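PDB 3NRA: aspartate aminotransferase from Rhodobacter sphaeroides, which probably catalyses the pyridoxal-phosphate-dependent exchange of an amino group between L-aspartate and 2-oxoglutarate, yielding oxaloacetate and L-glutamate. Local coordinates for residues A26-L31 with P351-K356; V132-F137 with P374-S379; D317-V322 with L382-D387. All coordinates share one frame; numbering follows the deposited sequence.

Contact 1 of 3, residues A26-L31 with P351-K356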
loop_
_atom_site.group_PDB
_atom_site.type_symbol
_atom_site.label_atom_id
_atom_site.label_comp_id
_atom_site.label_asym_id
_atom_site.label_seq_id
_atom_site.Cartn_x
_atom_site.Cartn_y
_atom_site.Cartn_z
ATOM N N ALA B 26 -11.935 33.695 -1.356
ATOM C CA ALA B 26 -11.118 34.314 -2.380
ATOM C C ALA B 26 -11.584 33.830 -3.727
ATOM O O ALA B 26 -11.775 32.613 -3.930
ATOM C CB ALA B 26 -9.605 33.989 -2.168
ATOM N N GLY B 27 -11.875 34.783 -4.617
ATOM C CA GLY B 27 -12.443 34.472 -5.936
ATOM C C GLY B 27 -13.968 34.305 -5.954
ATOM O O GLY B 27 -14.537 34.161 -6.998
ATOM N N LEU B 28 -14.620 34.347 -4.786
ATOM C CA LEU B 28 -16.070 34.174 -4.699
ATOM C C LEU B 28 -16.804 35.429 -4.175
ATOM O O LEU B 28 -17.990 35.377 -3.921
ATOM C CB LEU B 28 -16.390 32.980 -3.789
ATOM C CG LEU B 28 -15.749 31.633 -4.150
ATOM C CD1 LEU B 28 -16.089 30.596 -3.080
ATOM C CD2 LEU B 28 -16.189 31.166 -5.511
ATOM N N GLU B 29 -16.111 36.556 -4.046
ATOM C CA GLU B 29 -16.677 37.682 -3.314
ATOM C C GLU B 29 -17.842 38.323 -4.080
ATOM O O GLU B 29 -18.787 38.813 -3.466
ATOM C CB GLU B 29 -15.617 38.720 -2.943
ATOM C CG GLU B 29 -14.481 38.187 -2.018
ATOM C CD GLU B 29 -13.233 37.784 -2.805
ATOM O OE1 GLU B 29 -13.373 37.385 -3.969
ATOM O OE2 GLU B 29 -12.110 37.856 -2.250
ATOM N N ALA B 30 -17.770 38.287 -5.414
ATOM C CA ALA B 30 -18.838 38.807 -6.284
ATOM C C ALA B 30 -20.018 37.832 -6.462
ATOM O O ALA B 30 -21.081 38.215 -6.971
ATOM C CB ALA B 30 -18.237 39.200 -7.699
ATOM N N LEU B 31 -19.823 36.575 -6.036
ATOM C CA LEU B 31 -20.780 35.481 -6.266
ATOM C C LEU B 31 -21.582 35.088 -5.025
ATOM O O LEU B 31 -22.682 34.566 -5.147
ATOM C CB LEU B 31 -20.028 34.253 -6.768
ATOM C CG LEU B 31 -19.154 34.434 -8.007
ATOM C CD1 LEU B 31 -18.523 33.126 -8.362
ATOM C CD2 LEU B 31 -19.965 35.007 -9.197
ATOM N N PRO B 351 -20.659 24.911 -11.068
ATOM C CA PRO B 351 -20.666 23.781 -10.138
ATOM C C PRO B 351 -19.514 23.760 -9.120
ATOM O O PRO B 351 -19.766 23.556 -7.926
ATOM C CB PRO B 351 -20.584 22.578 -11.065
ATOM C CG PRO B 351 -21.339 23.045 -12.333
ATOM C CD PRO B 351 -20.993 24.496 -12.461
ATOM N N ALA B 352 -18.279 24.019 -9.571
ATOM C CA ALA B 352 -17.131 24.007 -8.661
ATOM C C ALA B 352 -17.238 25.118 -7.587
ATOM O O ALA B 352 -16.843 24.918 -6.421
ATOM C CB ALA B 352 -15.823 24.130 -9.430
ATOM N N GLU B 353 -17.788 26.261 -7.983
ATOM C CA GLU B 353 -17.989 27.376 -7.080
ATOM C C GLU B 353 -19.079 27.027 -6.053
ATOM O O GLU B 353 -18.940 27.343 -4.899
ATOM C CB GLU B 353 -18.329 28.667 -7.878
ATOM C CG GLU B 353 -17.169 29.126 -8.830
ATOM C CD GLU B 353 -17.557 30.232 -9.838
ATOM O OE1 GLU B 353 -18.759 30.353 -10.233
ATOM O OE2 GLU B 353 -16.637 30.963 -10.259
ATOM N N PHE B 354 -20.124 26.303 -6.485
ATOM C CA PHE B 354 -21.192 25.942 -5.591
ATOM C C PHE B 354 -20.717 24.987 -4.500
ATOM O O PHE B 354 -21.111 25.136 -3.327
ATOM C CB PHE B 354 -22.360 25.322 -6.346
ATOM C CG PHE B 354 -23.601 25.173 -5.507
ATOM C CD1 PHE B 354 -24.276 26.300 -5.038
ATOM C CD2 PHE B 354 -24.107 23.932 -5.205
ATOM C CE1 PHE B 354 -25.426 26.177 -4.252
ATOM C CE2 PHE B 354 -25.254 23.802 -4.401
ATOM C CZ PHE B 354 -25.902 24.932 -3.923
ATOM N N VAL B 355 -19.853 24.033 -4.865
ATOM C CA VAL B 355 -19.251 23.111 -3.864
ATOM C C VAL B 355 -18.503 23.886 -2.752
ATOM O O VAL B 355 -18.663 23.589 -1.579
ATOM C CB VAL B 355 -18.288 22.090 -4.524
ATOM C CG1 VAL B 355 -17.426 21.385 -3.456
ATOM C CG2 VAL B 355 -19.072 21.075 -5.374
ATOM N N LYS B 356 -17.746 24.915 -3.134
ATOM C CA LYS B 356 -17.080 25.779 -2.158
ATOM C C LYS B 356 -18.096 26.522 -1.298
ATOM O O LYS B 356 -17.938 26.614 -0.090
ATOM C CB LYS B 356 -16.167 26.762 -2.850
ATOM C CG LYS B 356 -14.977 26.090 -3.558
ATOM C CD LYS B 356 -14.150 27.070 -4.362
ATOM C CE LYS B 356 -12.887 26.381 -4.941
ATOM N NZ LYS B 356 -11.840 27.385 -5.332
HETATM O O HOH W 1 -12.076 30.218 -5.512
#
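The loop between helix 4-9 and strand 42-43 meets the first turns of helix 351-362 here, with Leu28 and Leu31 set against Glu353 and Lys356. The two branches of Leu28 divide their work between side chains one helical turn apart: CD1 rests on CB of Lys356 at 3.8 Å, and CD2 touches CG of Glu353 at 4.0 Å. With CG of Leu28 beside its backbone N (chi1 -55°), the forked end is carried forward against the stems of both polar side chains.

Leu31 treats Glu353 differently. Its methyl CD1 sits over the face of the carboxylate, 3.4 Å from CD of Glu353 and about equally far from both oxygens. The carboxylate is turned back to its own helix, where OE1 accepts a hydrogen bond from the backbone N of Ala350, just ahead of the first turn; this probably limits its rotation and keeps the flat face presented to the leucine. In class I aminotransferases this helix belongs to the small domain. Phe354 leaves the helix on the side away from the loop, and its side chain touches Leu401 and Val402 of helix 388-404.

The loop brings both leucines to the helix by a tight turn, in which Leu31 N bonds to Leu28 O at 3.0 Å. Gly27, with its positive phi of 84°, bends the chain just before it. Polar linkage is indirect: water 1 donates to Ala26 O at 2.9 Å and accepts from Lys356 NZ at 2.8 Å. The lysine chain runs extended from CB to NZ, which lets its aliphatic root pack under Leu28 while its ammonium group reaches that water at the exposed margin.

Contact 2 of 3, residues V132-F137 with P374-S379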
loop_
_atom_site.group_PDB
_atom_site.type_symbol
_atom_site.label_atom_id
_atom_site.label_comp_id
_atom_site.label_asym_id
_atom_site.label_seq_id
_atom_site.Cartn_x
_atom_site.Cartn_y
_atom_site.Cartn_z
ATOM N N VAL B 132 -16.240 2.857 -17.226
ATOM C CA VAL B 132 -17.571 3.446 -17.160
ATOM C C VAL B 132 -17.486 4.927 -16.733
ATOM O O VAL B 132 -16.625 5.299 -15.950
ATOM C CB VAL B 132 -18.460 2.675 -16.149
ATOM C CG1 VAL B 132 -19.898 3.302 -16.068
ATOM C CG2 VAL B 132 -18.532 1.172 -16.527
ATOM N N GLN B 133 -18.370 5.748 -17.286
ATOM C CA GLN B 133 -18.536 7.144 -16.894
ATOM C C GLN B 133 -20.012 7.388 -16.533
ATOM O O GLN B 133 -20.888 7.136 -17.343
ATOM C CB GLN B 133 -18.131 8.065 -18.060
ATOM C CG GLN B 133 -16.682 7.937 -18.466
ATOM C CD GLN B 133 -16.267 8.980 -19.458
ATOM O OE1 GLN B 133 -16.986 9.266 -20.398
ATOM N NE2 GLN B 133 -15.089 9.551 -19.260
ATOM N N PRO B 134 -20.299 7.815 -15.301
ATOM C CA PRO B 134 -19.432 8.029 -14.163
ATOM C C PRO B 134 -19.023 6.740 -13.473
ATOM O O PRO B 134 -19.787 5.747 -13.482
ATOM C CB PRO B 134 -20.297 8.865 -13.248
ATOM C CG PRO B 134 -21.670 8.385 -13.546
ATOM C CD PRO B 134 -21.679 8.235 -14.995
ATOM N N ASP B 135 -17.822 6.742 -12.872
ATOM C CA ASP B 135 -17.408 5.656 -12.014
ATOM C C ASP B 135 -16.280 6.133 -11.048
ATOM O O ASP B 135 -15.940 7.324 -10.979
ATOM C CB ASP B 135 -16.953 4.449 -12.877
ATOM C CG ASP B 135 -17.222 3.084 -12.208
ATOM O OD1 ASP B 135 -17.105 2.993 -10.975
ATOM O OD2 ASP B 135 -17.474 2.087 -12.931
ATOM N N TYR B 136 -15.756 5.201 -10.286
ATOM C CA TYR B 136 -14.876 5.482 -9.167
ATOM C C TYR B 136 -13.680 6.348 -9.599
ATOM O O TYR B 136 -13.124 6.162 -10.697
ATOM C CB TYR B 136 -14.405 4.135 -8.595
ATOM C CG TYR B 136 -13.515 4.210 -7.406
ATOM C CD1 TYR B 136 -14.011 4.609 -6.162
ATOM C CD2 TYR B 136 -12.198 3.769 -7.471
ATOM C CE1 TYR B 136 -13.202 4.639 -5.041
ATOM C CE2 TYR B 136 -11.393 3.799 -6.366
ATOM C CZ TYR B 136 -11.918 4.227 -5.134
ATOM O OH TYR B 136 -11.125 4.259 -4.014
ATOM N N PHE B 137 -13.307 7.299 -8.733
ATOM C CA PHE B 137 -12.289 8.348 -9.051
ATOM C C PHE B 137 -10.960 7.764 -9.531
ATOM O O PHE B 137 -10.309 8.321 -10.424
ATOM C CB PHE B 137 -12.066 9.311 -7.832
ATOM C CG PHE B 137 -10.952 8.871 -6.891
ATOM C CD1 PHE B 137 -11.166 7.883 -5.947
ATOM C CD2 PHE B 137 -9.660 9.414 -7.005
ATOM C CE1 PHE B 137 -10.104 7.405 -5.139
ATOM C CE2 PHE B 137 -8.621 8.964 -6.187
ATOM C CZ PHE B 137 -8.853 7.955 -5.252
ATOM N N PRO B 374 -16.023 13.664 -16.665
ATOM C CA PRO B 374 -16.059 15.061 -17.104
ATOM C C PRO B 374 -17.465 15.553 -17.464
ATOM O O PRO B 374 -17.683 16.735 -17.545
ATOM C CB PRO B 374 -15.177 15.047 -18.349
ATOM C CG PRO B 374 -15.254 13.656 -18.846
ATOM C CD PRO B 374 -15.386 12.796 -17.668
ATOM N N HIS B 375 -18.399 14.626 -17.638
ATOM C CA HIS B 375 -19.734 14.922 -18.095
ATOM C C HIS B 375 -20.783 14.873 -16.978
ATOM O O HIS B 375 -21.952 14.935 -17.261
ATOM C CB HIS B 375 -20.115 13.913 -19.166
ATOM C CG HIS B 375 -19.097 13.773 -20.229
ATOM N ND1 HIS B 375 -18.643 14.844 -20.959
ATOM C CD2 HIS B 375 -18.402 12.694 -20.668
ATOM C CE1 HIS B 375 -17.741 14.430 -21.829
ATOM N NE2 HIS B 375 -17.569 13.132 -21.669
ATOM N N THR B 376 -20.351 14.737 -15.725
ATOM C CA THR B 376 -21.250 14.786 -14.578
ATOM C C THR B 376 -20.847 15.958 -13.679
ATOM O O THR B 376 -20.833 15.836 -12.430
ATOM C CB THR B 376 -21.234 13.452 -13.758
ATOM O OG1 THR B 376 -19.895 13.129 -13.369
ATOM C CG2 THR B 376 -21.843 12.290 -14.566
ATOM N N ALA B 377 -20.554 17.099 -14.306
ATOM C CA ALA B 377 -20.032 18.262 -13.595
ATOM C C ALA B 377 -21.084 18.923 -12.696
ATOM O O ALA B 377 -20.749 19.461 -11.652
ATOM C CB ALA B 377 -19.463 19.301 -14.600
ATOM N N ASP B 378 -22.352 18.843 -13.088
ATOM C CA ASP B 378 -23.432 19.483 -12.300
ATOM C C ASP B 378 -24.057 18.559 -11.258
ATOM O O ASP B 378 -25.021 18.931 -10.615
ATOM C CB ASP B 378 -24.514 20.158 -13.211
ATOM C CG ASP B 378 -25.210 19.185 -14.159
ATOM O OD1 ASP B 378 -24.867 17.969 -14.196
ATOM O OD2 ASP B 378 -26.097 19.662 -14.907
ATOM N N SER B 379 -23.443 17.384 -11.046
ATOM C CA SER B 379 -23.774 16.508 -9.905
ATOM C C SER B 379 -22.756 16.622 -8.769
ATOM O O SER B 379 -21.657 17.083 -8.976
ATOM C CB SER B 379 -23.881 15.054 -10.390
ATOM O OG SER B 379 -24.933 14.955 -11.358
HETATM O O HOH W 2 -16.070 10.894 -22.327
#
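Polar contact between Gln133 and His375 passes through a solvent molecule. Water 2 donates to Gln133 OE1 at 2.7 Å and also bonds to His375 NE2 at 2.8 Å. Both OE1 and the water lie at the edge of the imidazole, in its plane, and OE1 stands 3.7 Å from CD2 of His375. The amide is turned almost square to the ring, the planes 79° apart. In Gln133 an extended chain (chi2 -172°) carries the amide out to the histidine. A backbone hydrogen bond between Asp135 and Phe372 adds to the polar linkage.

This meeting joins two parts of the class I aminotransferase fold: strand 128-133 belongs to the seven-stranded sheet of the large domain, whereas residues 374-379 link strands 364-368 and 380-383 of the small domain. A cis peptide bond precedes Pro134 where the strand gives way to the loop; beyond it, Tyr136 and Phe137 pack on Leu284 and Ala280 of the second subunit.

Van der Waals contacts complete the junction. NE2 of Gln133 lies 3.6 Å from CD of Pro374, whose CG in turn covers the centre of the His375 ring. An alanine in place of Gln133 would probably leave His375 and water 2 without their mate across the domain junction and open a gap beside Pro374. Deeper, CG2 of Thr376 meets the ring of Pro134, 4.0 Å from CB, as close to CG and barely farther from CD. At chi1 55° the threonine's OG1 faces the carbonyl oxygens of Gly369, its stronger partner, and Ser373, which can only share its one proton, while the methyl is turned to the proline.

Contact 3 of 3, residues D317-V322 with L382-D387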
loop_
_atom_site.group_PDB
_atom_site.type_symbol
_atom_site.label_atom_id
_atom_site.label_comp_id
_atom_site.label_asym_id
_atom_site.label_seq_id
_atom_site.Cartn_x
_atom_site.Cartn_y
_atom_site.Cartn_z
ATOM N N ASP B 317 -33.715 7.009 2.435
ATOM C CA ASP B 317 -35.082 7.409 2.054
ATOM C C ASP B 317 -35.424 8.846 2.441
ATOM O O ASP B 317 -36.120 9.543 1.696
ATOM C CB ASP B 317 -36.122 6.462 2.680
ATOM C CG ASP B 317 -36.096 5.056 2.072
ATOM O OD1 ASP B 317 -35.426 4.850 1.043
ATOM O OD2 ASP B 317 -36.750 4.160 2.648
ATOM N N GLU B 318 -35.009 9.274 3.628
ATOM C CA GLU B 318 -35.282 10.650 4.049
ATOM C C GLU B 318 -34.420 11.634 3.270
ATOM O O GLU B 318 -34.886 12.673 2.909
ATOM C CB GLU B 318 -35.116 10.857 5.560
ATOM C CG GLU B 318 -35.808 12.175 6.050
ATOM C CD GLU B 318 -35.775 12.370 7.576
ATOM O OE1 GLU B 318 -35.020 11.647 8.268
ATOM O OE2 GLU B 318 -36.507 13.250 8.073
ATOM N N LEU B 319 -33.169 11.285 2.987
ATOM C CA LEU B 319 -32.344 12.160 2.135
ATOM C C LEU B 319 -32.932 12.293 0.754
ATOM O O LEU B 319 -32.937 13.381 0.197
ATOM C CB LEU B 319 -30.903 11.679 2.027
ATOM C CG LEU B 319 -29.954 11.956 3.212
ATOM C CD1 LEU B 319 -28.521 11.934 2.728
ATOM C CD2 LEU B 319 -30.225 13.271 3.904
ATOM N N LEU B 320 -33.443 11.203 0.207
ATOM C CA LEU B 320 -34.055 11.244 -1.110
ATOM C C LEU B 320 -35.286 12.125 -1.110
ATOM O O LEU B 320 -35.452 12.935 -1.995
ATOM C CB LEU B 320 -34.401 9.841 -1.603
ATOM C CG LEU B 320 -33.238 9.026 -2.193
ATOM C CD1 LEU B 320 -33.689 7.587 -2.443
ATOM C CD2 LEU B 320 -32.717 9.682 -3.494
ATOM N N HIS B 321 -36.108 12.006 -0.071
ATOM C CA HIS B 321 -37.275 12.865 0.075
ATOM C C HIS B 321 -36.915 14.377 0.034
ATOM O O HIS B 321 -37.561 15.155 -0.675
ATOM C CB HIS B 321 -38.000 12.573 1.371
ATOM C CG HIS B 321 -39.277 13.314 1.507
ATOM N ND1 HIS B 321 -40.411 12.985 0.785
ATOM C CD2 HIS B 321 -39.603 14.402 2.252
ATOM C CE1 HIS B 321 -41.382 13.828 1.099
ATOM N NE2 HIS B 321 -40.914 14.701 1.979
ATOM N N VAL B 322 -35.905 14.757 0.817
ATOM C CA VAL B 322 -35.444 16.145 0.904
ATOM C C VAL B 322 -34.880 16.637 -0.435
ATOM O O VAL B 322 -35.271 17.693 -0.906
ATOM C CB VAL B 322 -34.371 16.314 2.016
ATOM C CG1 VAL B 322 -33.708 17.710 1.930
ATOM C CG2 VAL B 322 -34.995 16.093 3.413
ATOM N N LEU B 382 -22.661 12.411 -2.292
ATOM C CA LEU B 382 -22.771 12.368 -0.854
ATOM C C LEU B 382 -22.524 10.962 -0.403
ATOM O O LEU B 382 -23.128 10.048 -0.923
ATOM C CB LEU B 382 -24.166 12.786 -0.428
ATOM C CG LEU B 382 -24.455 14.295 -0.398
ATOM C CD1 LEU B 382 -24.522 14.853 -1.785
ATOM C CD2 LEU B 382 -25.768 14.584 0.365
ATOM N N ASN B 383 -21.661 10.779 0.584
ATOM C CA ASN B 383 -21.654 9.531 1.333
ATOM C C ASN B 383 -22.557 9.715 2.548
ATOM O O ASN B 383 -22.219 10.471 3.464
ATOM C CB ASN B 383 -20.215 9.128 1.749
ATOM C CG ASN B 383 -20.169 7.799 2.521
ATOM O OD1 ASN B 383 -21.025 7.531 3.365
ATOM N ND2 ASN B 383 -19.148 6.976 2.240
ATOM N N PHE B 384 -23.692 9.019 2.563
ATOM C CA PHE B 384 -24.688 9.214 3.614
ATOM C C PHE B 384 -24.597 8.225 4.783
ATOM O O PHE B 384 -25.501 8.171 5.618
ATOM C CB PHE B 384 -26.137 9.272 3.027
ATOM C CG PHE B 384 -26.597 8.002 2.358
ATOM C CD1 PHE B 384 -27.224 6.995 3.090
ATOM C CD2 PHE B 384 -26.484 7.853 0.979
ATOM C CE1 PHE B 384 -27.695 5.822 2.454
ATOM C CE2 PHE B 384 -26.945 6.722 0.349
ATOM C CZ PHE B 384 -27.558 5.688 1.101
ATOM N N SER B 385 -23.483 7.514 4.917
ATOM C CA SER B 385 -23.226 6.765 6.163
ATOM C C SER B 385 -22.776 7.748 7.241
ATOM O O SER B 385 -21.582 7.888 7.535
ATOM C CB SER B 385 -22.227 5.637 5.947
ATOM O OG SER B 385 -22.135 4.836 7.106
ATOM N N GLN B 386 -23.776 8.443 7.799
ATOM C CA GLN B 386 -23.597 9.605 8.662
ATOM C C GLN B 386 -24.535 9.486 9.838
ATOM O O GLN B 386 -25.430 8.611 9.856
ATOM C CB GLN B 386 -23.944 10.890 7.915
ATOM C CG GLN B 386 -23.127 11.154 6.623
ATOM C CD GLN B 386 -21.656 11.375 6.889
ATOM O OE1 GLN B 386 -21.248 11.834 8.004
ATOM N NE2 GLN B 386 -20.817 11.038 5.885
ATOM N N ASP B 387 -24.366 10.380 10.811
ATOM C CA ASP B 387 -25.392 10.603 11.819
ATOM C C ASP B 387 -26.703 10.971 11.100
ATOM O O ASP B 387 -26.704 11.847 10.262
ATOM C CB ASP B 387 -24.984 11.719 12.777
ATOM C CG ASP B 387 -26.073 12.033 13.814
ATOM O OD1 ASP B 387 -26.092 11.373 14.882
ATOM O OD2 ASP B 387 -26.899 12.946 13.574
#
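A single methyl group carries nearly the whole of this contact: CD1 of Leu319 presses against CB of Phe384 at 3.6 Å, meeting the root of the aromatic side chain. The same methyl stands 4.5 Å from CD2 of Leu382, a looser apolar touch that extends the contact back onto the strand. The place of the Phe384 ring follows from its first torsion: CG lies between the backbone N and the carbonyl carbon (chi1 64°), and the ring is thereby swung along helix 304-324 to Ile315 and Arg316, one turn before Leu319.

The backbone behind Phe384 is held in shape by polar side chains. Asn383, pointing away from the helix, forms an Asx turn: its OD1 accepts from Ser385 N at 2.9 Å, the donor nitrogen almost in line with the side-chain C=O. Asn383 O receives NE2 of Gln386 at 2.9 Å in a fairly straight bond of 162°. Ser385, centre of an inverse gamma turn, links back to the helix through OG and NE2 of His312.

Strand 380-383 runs between strands 364-368 and 339-340 in the small-domain sheet, and helix 304-324 packs on it; Leu319 also touches Leu340 of strand 339-340 and Ala395 of helix 388-404, which begins right after its N-cap residue, Asp387.

Burial and chemistry change together across the three sites. Contact 3 is wholly buried and apolar across its interface, joining a helix to a sheet within the small domain. Contact 2, nearest the centre of the chain, joins the large and small domains, with a buried Thr-Pro pair inside and a water-bridged, exposed histidine outside. Contact 1 is the most peripheral, its centre about 28 Å from that of the chain, where leucines meet the stems of charged residues and the face of a carboxylate. The sites are connected: Pro351 CB of contact 1 lies 3.2 Å from Ala377 O of contact 2, and strand 380-383 leads from the loop of contact 2 into contact 3.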